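Side-chain contacts in glutamine amidotransferase domain-containing protein (Streptococcus mutans, PDB 3L7N), which probably hydrolyses glutamine to supply ammonia for transfer to an acceptor, as in other class I glutamine amidotransferases: residues 30-34 / 35-39; 207-210 / 211-214; 59-62 / 63-66. All coordinates share one frame; numbering follows the deposited sequence.

Contact 1 of 3, residues 30-34 / 35-39; sequences MTKVY and RYEKL
Glu37 reaches back to the strand it has just left and takes the backbone N-H of Lys32 on its carboxylate: Lys32 N to Glu37 OE1 is 2.7 Å, nearly straight at 176°. The donor comes from above the carboxylate, 61° out of its plane. Glu37 can span the gap because its CG stands beside its own N (chi1 -73°) and the rest of the chain is extended. A water ties the same OE1 to Met30 O. The Lys32 carbonyl is held too: Arg35 N donates to Lys32 O at 2.8 Å, and Glu37 N adds a weak bond to the same oxygen.

Strand 27-32 is the outermost strand at the parallel end of the sheet in this class I amidotransferase domain, and after a short 3-10 segment the chain doubles back along it. On the side facing the fold the packing is close. The methyls of Leu39, Val33 and Thr31 meet there, Leu39 CD1 lying 3.9 Å from both Val33 CG1 and Thr31 CG2, and Leu39 also packs on strand 2-7 and helix 70-82.

The outer side is looser and suits long polar chains. Lys32 and Arg35 run side by side with Lys32 CD 4.0 Å from Arg35 CD, their charged ends apart. Arg35 CG rests 3.7 Å from Tyr34 CE1, with the guanidinium steeply turned against the ring.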
loop_
_atom_site.group_PDB
_atom_site.type_symbol
_atom_site.label_atom_id
_atom_site.label_comp_id
_atom_site.label_asym_id
_atom_site.label_seq_id
_atom_site.Cartn_x
_atom_site.Cartn_y
_atom_site.Cartn_z
ATOM N N MET A 30 -4.347 -14.056 -7.739
ATOM C CA MET A 30 -3.664 -12.829 -8.088
ATOM C C MET A 30 -3.950 -12.378 -9.505
ATOM O O MET A 30 -4.324 -13.170 -10.329
ATOM C CB MET A 30 -2.218 -13.026 -7.974
ATOM C CG MET A 30 -1.725 -13.117 -6.646
ATOM S SD MET A 30 -0.249 -14.096 -6.697
ATOM C CE MET A 30 0.705 -13.330 -5.472
ATOM N N THR A 31 -3.686 -11.117 -9.813
ATOM C CA THR A 31 -3.773 -10.665 -11.159
ATOM C C THR A 31 -2.528 -9.954 -11.389
ATOM O O THR A 31 -2.242 -8.967 -10.728
ATOM C CB THR A 31 -4.984 -9.671 -11.359
ATOM O OG1 THR A 31 -6.221 -10.367 -11.155
ATOM C CG2 THR A 31 -4.976 -9.093 -12.748
ATOM N N LYS A 32 -1.727 -10.413 -12.294
ATOM C CA LYS A 32 -0.510 -9.701 -12.501
ATOM C C LYS A 32 -0.646 -8.782 -13.731
ATOM O O LYS A 32 -0.401 -9.220 -14.862
ATOM C CB LYS A 32 0.629 -10.666 -12.625
ATOM C CG LYS A 32 0.900 -11.379 -11.393
ATOM C CD LYS A 32 1.752 -12.622 -11.614
ATOM C CE LYS A 32 1.838 -13.466 -10.353
ATOM N NZ LYS A 32 2.532 -14.714 -10.575
ATOM N N VAL A 33 -1.126 -7.535 -13.532
ATOM C CA VAL A 33 -1.470 -6.710 -14.682
ATOM C C VAL A 33 -0.311 -6.454 -15.625
ATOM O O VAL A 33 -0.494 -6.410 -16.820
ATOM C CB VAL A 33 -2.146 -5.453 -14.309
ATOM C CG1 VAL A 33 -3.314 -5.758 -13.473
ATOM C CG2 VAL A 33 -1.196 -4.503 -13.598
ATOM N N TYR A 34 0.901 -6.390 -15.083
ATOM C CA TYR A 34 2.098 -6.221 -15.893
ATOM C C TYR A 34 2.342 -7.381 -16.844
ATOM O O TYR A 34 3.203 -7.265 -17.756
ATOM C CB TYR A 34 3.362 -5.964 -14.995
ATOM C CG TYR A 34 3.617 -7.038 -13.996
ATOM C CD1 TYR A 34 4.527 -8.059 -14.257
ATOM C CD2 TYR A 34 2.932 -7.062 -12.781
ATOM C CE1 TYR A 34 4.736 -9.077 -13.355
ATOM C CE2 TYR A 34 3.138 -8.066 -11.870
ATOM C CZ TYR A 34 4.038 -9.092 -12.169
ATOM O OH TYR A 34 4.234 -10.120 -11.263
ATOM N N ARG A 35 1.647 -8.518 -16.633
ATOM C CA ARG A 35 1.796 -9.694 -17.523
ATOM C C ARG A 35 0.617 -9.728 -18.484
ATOM O O ARG A 35 0.262 -10.800 -19.061
ATOM C CB ARG A 35 1.840 -10.990 -16.694
ATOM C CG ARG A 35 3.171 -11.236 -15.939
ATOM C CD ARG A 35 3.167 -12.634 -15.363
ATOM N NE ARG A 35 3.358 -13.625 -16.410
ATOM C CZ ARG A 35 4.564 -14.103 -16.813
ATOM N NH1 ARG A 35 5.712 -13.759 -16.171
ATOM N NH2 ARG A 35 4.625 -14.904 -17.874
ATOM N N TYR A 36 -0.008 -8.549 -18.665
ATOM C CA TYR A 36 -1.279 -8.394 -19.400
ATOM C C TYR A 36 -2.314 -9.342 -18.965
ATOM O O TYR A 36 -3.136 -9.729 -19.754
ATOM C CB TYR A 36 -1.077 -8.461 -20.896
ATOM C CG TYR A 36 -0.149 -7.373 -21.398
ATOM C CD1 TYR A 36 -0.612 -6.344 -22.235
ATOM C CD2 TYR A 36 1.168 -7.322 -20.981
ATOM C CE1 TYR A 36 0.252 -5.318 -22.652
ATOM C CE2 TYR A 36 2.009 -6.310 -21.370
ATOM C CZ TYR A 36 1.573 -5.322 -22.194
ATOM O OH TYR A 36 2.506 -4.327 -22.605
ATOM N N GLU A 37 -2.335 -9.677 -17.670
ATOM C CA GLU A 37 -3.443 -10.471 -17.115
ATOM C C GLU A 37 -4.680 -9.658 -16.925
ATOM O O GLU A 37 -4.618 -8.508 -16.633
ATOM C CB GLU A 37 -3.035 -11.133 -15.825
ATOM C CG GLU A 37 -2.111 -12.271 -16.037
ATOM C CD GLU A 37 -1.622 -12.870 -14.764
ATOM O OE1 GLU A 37 -2.240 -12.679 -13.706
ATOM O OE2 GLU A 37 -0.625 -13.569 -14.808
ATOM N N LYS A 38 -5.828 -10.258 -17.173
ATOM C CA LYS A 38 -7.149 -9.492 -17.141
ATOM C C LYS A 38 -7.683 -9.368 -15.701
ATOM O O LYS A 38 -7.736 -10.360 -14.962
ATOM C CB LYS A 38 -8.172 -10.207 -18.006
ATOM C CG LYS A 38 -8.397 -9.629 -19.332
ATOM C CD LYS A 38 -7.233 -8.858 -19.877
ATOM C CE LYS A 38 -7.836 -7.794 -20.876
ATOM N NZ LYS A 38 -6.880 -6.864 -21.510
ATOM N N LEU A 39 -8.054 -8.144 -15.307
ATOM C CA LEU A 39 -8.695 -7.893 -13.987
ATOM C C LEU A 39 -9.949 -8.762 -13.830
ATOM O O LEU A 39 -10.661 -8.984 -14.785
ATOM C CB LEU A 39 -9.105 -6.440 -13.884
ATOM C CG LEU A 39 -8.388 -5.371 -13.024
ATOM C CD1 LEU A 39 -7.036 -5.770 -12.449
ATOM C CD2 LEU A 39 -8.293 -4.071 -13.794
HETATM O O HOH W 1 -2.073 -14.518 -11.447
HETATM O O HOH W 2 -6.894 -12.249 -12.867
#

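Contact 2 of 3, residues 207-210 / 211-214; sequences VQTA and EEMQ
A single carboxylate oxygen of Glu212 takes two donors from one residue, Thr209, and they reach it from opposite faces of the carboxylate plane. Thr209 N lies 3.0 Å from Glu212 OE1 and the hydroxyl, Thr209 OG1, 3.2 Å from Glu212 OE1; both approach on the anti side of the oxygen, somewhat out of plane. The hydroxyl works in two directions, for it also accepts from the backbone, with Glu212 N 2.9 Å from Thr209 OG1. Rotation about chi1 (77°) sets OG1 between the backbone N and the carbonyl carbon of Thr209, from where it faces the first turn.

This reciprocal pairing is a capping box, with Thr209 as the N-cap of the short helix 210-214. Threonine suits the site because its hydroxyl can take a first-turn N-H for which no preceding helical carbonyl is in place, and glutamate three residues on is long enough to return the bond to Thr209 N. Its negative charge would probably also sit well at the positive end of the helix dipole. The regular helical bonding starts at once, with Met213 N 3.0 Å from Thr209 O.

Beside the box, Gln208 CB touches Glu212 OE1 at 3.8 Å, a methylene contact in which the two side chains cross at about a right angle. Gln208 OE1 lies 3.6 Å from Met213 CG and receives a weak bond from Asn115 N. Met213, flexible and apolar, is buried against helices 184-193 and 197-203.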
loop_
_atom_site.group_PDB
_atom_site.type_symbol
_atom_site.label_atom_id
_atom_site.label_comp_id
_atom_site.label_asym_id
_atom_site.label_seq_id
_atom_site.Cartn_x
_atom_site.Cartn_y
_atom_site.Cartn_z
ATOM N N VAL A 207 15.436 10.195 2.007
ATOM C CA VAL A 207 15.893 9.082 1.229
ATOM C C VAL A 207 17.118 8.443 1.925
ATOM O O VAL A 207 18.137 9.129 2.194
ATOM C CB VAL A 207 16.297 9.540 -0.161
ATOM C CG1 VAL A 207 16.877 8.415 -0.931
ATOM C CG2 VAL A 207 15.110 10.157 -0.892
ATOM N N GLN A 208 17.016 7.159 2.243
ATOM C CA GLN A 208 18.130 6.450 2.875
ATOM C C GLN A 208 19.092 5.820 1.830
ATOM O O GLN A 208 18.923 6.013 0.626
ATOM C CB GLN A 208 17.626 5.416 3.860
ATOM C CG GLN A 208 17.014 6.007 5.071
ATOM C CD GLN A 208 16.477 4.993 5.956
ATOM O OE1 GLN A 208 16.435 3.821 5.621
ATOM N NE2 GLN A 208 16.078 5.395 7.103
ATOM N N THR A 209 20.161 5.169 2.319
ATOM C CA THR A 209 21.157 4.507 1.432
ATOM C C THR A 209 20.779 3.021 1.236
ATOM O O THR A 209 20.132 2.384 2.146
ATOM C CB THR A 209 22.600 4.590 2.028
ATOM O OG1 THR A 209 22.743 3.626 3.085
ATOM C CG2 THR A 209 22.853 5.948 2.585
ATOM N N ALA A 210 21.177 2.456 0.079
ATOM C CA ALA A 210 21.011 1.016 -0.182
ATOM C C ALA A 210 21.431 0.166 1.025
ATOM O O ALA A 210 20.751 -0.827 1.375
ATOM C CB ALA A 210 21.785 0.609 -1.427
ATOM N N GLU A 211 22.521 0.587 1.689
ATOM C CA GLU A 211 23.047 -0.127 2.842
ATOM C C GLU A 211 22.146 0.014 4.079
ATOM O O GLU A 211 21.960 -0.962 4.865
ATOM C CB GLU A 211 24.482 0.342 3.157
ATOM C CG GLU A 211 25.103 -0.286 4.481
ATOM C CD GLU A 211 26.591 -0.778 4.284
ATOM O OE1 GLU A 211 27.262 -0.344 3.290
ATOM O OE2 GLU A 211 27.072 -1.601 5.115
ATOM N N GLU A 212 21.617 1.214 4.276
ATOM C CA GLU A 212 20.760 1.480 5.431
ATOM C C GLU A 212 19.524 0.654 5.370
ATOM O O GLU A 212 19.120 0.055 6.364
ATOM C CB GLU A 212 20.390 2.944 5.498
ATOM C CG GLU A 212 21.125 3.688 6.544
ATOM C CD GLU A 212 21.104 5.162 6.310
ATOM O OE1 GLU A 212 21.236 5.609 5.124
ATOM O OE2 GLU A 212 20.931 5.894 7.300
ATOM N N MET A 213 18.943 0.576 4.178
ATOM C CA MET A 213 17.713 -0.189 3.969
ATOM C C MET A 213 17.952 -1.659 3.940
ATOM O O MET A 213 17.151 -2.456 4.507
ATOM C CB MET A 213 17.026 0.254 2.716
ATOM C CG MET A 213 16.624 1.643 2.790
ATOM S SD MET A 213 15.625 2.162 1.465
ATOM C CE MET A 213 16.795 2.333 0.120
ATOM N N GLN A 214 19.054 -2.050 3.303
ATOM C CA GLN A 214 19.318 -3.434 3.041
ATOM C C GLN A 214 19.637 -4.226 4.330
ATOM O O GLN A 214 19.230 -5.395 4.476
ATOM C CB GLN A 214 20.417 -3.561 2.041
ATOM C CG GLN A 214 20.571 -4.908 1.540
ATOM C CD GLN A 214 19.539 -5.257 0.489
ATOM O OE1 GLN A 214 19.634 -4.797 -0.695
ATOM N NE2 GLN A 214 18.525 -6.121 0.883
#

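Contact 3 of 3, residues 59-62 / 63-66; sequences SSTK and KEFP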
loop_
_atom_site.group_PDB
_atom_site.type_symbol
_atom_site.label_atom_id
_atom_site.label_comp_id
_atom_site.label_asym_id
_atom_site.label_seq_id
_atom_site.Cartn_x
_atom_site.Cartn_y
_atom_site.Cartn_z
ATOM N N SER A 59 -3.030 8.126 -12.793
ATOM C CA SER A 59 -3.393 8.774 -14.058
ATOM C C SER A 59 -2.509 8.412 -15.205
ATOM O O SER A 59 -2.766 8.836 -16.309
ATOM C CB SER A 59 -3.469 10.302 -13.918
ATOM O OG SER A 59 -2.209 10.814 -13.555
ATOM N N SER A 60 -1.464 7.617 -14.948
ATOM C CA SER A 60 -0.671 6.987 -16.035
ATOM C C SER A 60 -1.510 6.464 -17.190
ATOM O O SER A 60 -2.672 5.908 -17.019
ATOM C CB SER A 60 0.194 5.880 -15.505
ATOM O OG SER A 60 1.086 6.350 -14.535
ATOM N N THR A 61 -0.950 6.602 -18.351
ATOM C CA THR A 61 -1.666 6.405 -19.536
ATOM C C THR A 61 -1.267 5.029 -20.162
ATOM O O THR A 61 -0.217 4.514 -19.851
ATOM C CB THR A 61 -1.377 7.563 -20.486
ATOM O OG1 THR A 61 -2.343 7.576 -21.494
ATOM C CG2 THR A 61 0.060 7.429 -21.139
ATOM N N LYS A 62 -2.138 4.427 -20.993
ATOM C CA LYS A 62 -1.746 3.159 -21.728
ATOM C C LYS A 62 -0.659 3.373 -22.784
ATOM O O LYS A 62 -0.165 2.465 -23.306
ATOM C CB LYS A 62 -2.945 2.433 -22.344
ATOM C CG LYS A 62 -3.872 1.893 -21.344
ATOM C CD LYS A 62 -4.691 0.690 -21.847
ATOM C CE LYS A 62 -6.213 0.846 -21.496
ATOM N NZ LYS A 62 -6.835 -0.451 -21.553
ATOM N N LYS A 63 -0.295 4.588 -23.063
ATOM C CA LYS A 63 0.763 4.794 -23.951
ATOM C C LYS A 63 2.036 4.572 -23.216
ATOM O O LYS A 63 2.957 4.050 -23.751
ATOM C CB LYS A 63 0.692 6.207 -24.550
ATOM C CG LYS A 63 1.320 6.330 -26.009
ATOM C CD LYS A 63 0.217 6.435 -27.148
ATOM C CE LYS A 63 0.898 6.626 -28.590
ATOM N NZ LYS A 63 1.702 5.418 -29.014
ATOM N N GLU A 64 2.058 4.922 -21.942
ATOM C CA GLU A 64 3.215 4.580 -21.087
ATOM C C GLU A 64 3.250 3.085 -20.640
ATOM O O GLU A 64 4.338 2.516 -20.491
ATOM C CB GLU A 64 3.347 5.481 -19.813
ATOM C CG GLU A 64 3.324 7.039 -20.010
ATOM C CD GLU A 64 2.689 7.793 -18.737
ATOM O OE1 GLU A 64 1.569 8.387 -18.877
ATOM O OE2 GLU A 64 3.251 7.658 -17.599
ATOM N N PHE A 65 2.090 2.501 -20.321
ATOM C CA PHE A 65 2.052 1.174 -19.734
ATOM C C PHE A 65 0.960 0.418 -20.352
ATOM O O PHE A 65 -0.160 0.447 -19.835
ATOM C CB PHE A 65 1.744 1.276 -18.247
ATOM C CG PHE A 65 2.821 1.926 -17.441
ATOM C CD1 PHE A 65 3.971 1.200 -17.043
ATOM C CD2 PHE A 65 2.683 3.246 -17.019
ATOM C CE1 PHE A 65 4.987 1.820 -16.252
ATOM C CE2 PHE A 65 3.694 3.885 -16.240
ATOM C CZ PHE A 65 4.834 3.177 -15.859
ATOM N N PRO A 66 1.232 -0.275 -21.483
ATOM C CA PRO A 66 0.141 -0.635 -22.357
ATOM C C PRO A 66 -0.885 -1.618 -21.713
ATOM O O PRO A 66 -2.004 -1.861 -22.312
ATOM C CB PRO A 66 0.843 -1.277 -23.514
ATOM C CG PRO A 66 2.117 -0.721 -23.530
ATOM C CD PRO A 66 2.501 -0.354 -22.166
#
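Phe65 overlaps Ser60 obliquely, the ring carbon Phe65 CD2 3.9 Å from Ser60 CB, with the next carbon of the ring, CE2, only slightly farther off. The two are brought together by an alpha-turn in the loop between strand 48-51 and helix 70-82 of the class I amidotransferase domain. Its closing bond runs from Phe65 N to Thr61 O and is 3.1 Å long. Glu64 N adds a weak bond to the same oxygen, also at 3.1 Å from Thr61 O. The intervening residues, from Lys62 to Glu64, keep helix-like backbone angles, although the turn does not grow into a regular helix.

Ser60 is small enough to let an aromatic ring come close, and its hydroxyl is turned to the backbone before the turn, where Ser60 OG bonds to Ser57 N. Phe65 CG stands beside the backbone N (chi1 -67°), which swings the ring to the Ser60 side; Gln56 touches it as well. Thr61 O lies near the plane of this ring, at its edge.

Glu64 crosses the side chain of Thr61 at about a right angle and directs its carboxylate to the start of the turn. A bond from Thr61 N to Glu64 OE1 is indicated, but the place of that oxygen is doubtful. The lysines suit the exposed side: Lys63 leads away from the turn, while Lys62 has a long, weak ion pair with Asp69. Pro66, having no N-H, cannot continue the series of bonds by donating to Lys62 O; instead its CA makes a CH···O contact, Pro66 CA to Lys62 O being 3.3 Å.

Contacts 1 and 3 are neighbours, their centres 15 Å apart, and they meet where Tyr36 OH packs on Pro66 CB at 3.6 Å. Contact 1 spans the end of strand 27-32 and the loop after it; contact 3 lies in the loop after strand 48-51, so both are at the C-terminal ends of the parallel strands. Strand 86-90 also ends here, and the sequence at its end (Gly89, Cys91, Gly93) fits a nucleophile elbow, Cys91 being probably the catalytic cysteine, as in related amidotransferases. Contact 2 stands apart: its centre is 30 Å from that of each of the others and its nearest atoms about 19 Å away. It lies beside strand 106-113, toward the other end of the sheet from strand 27-32.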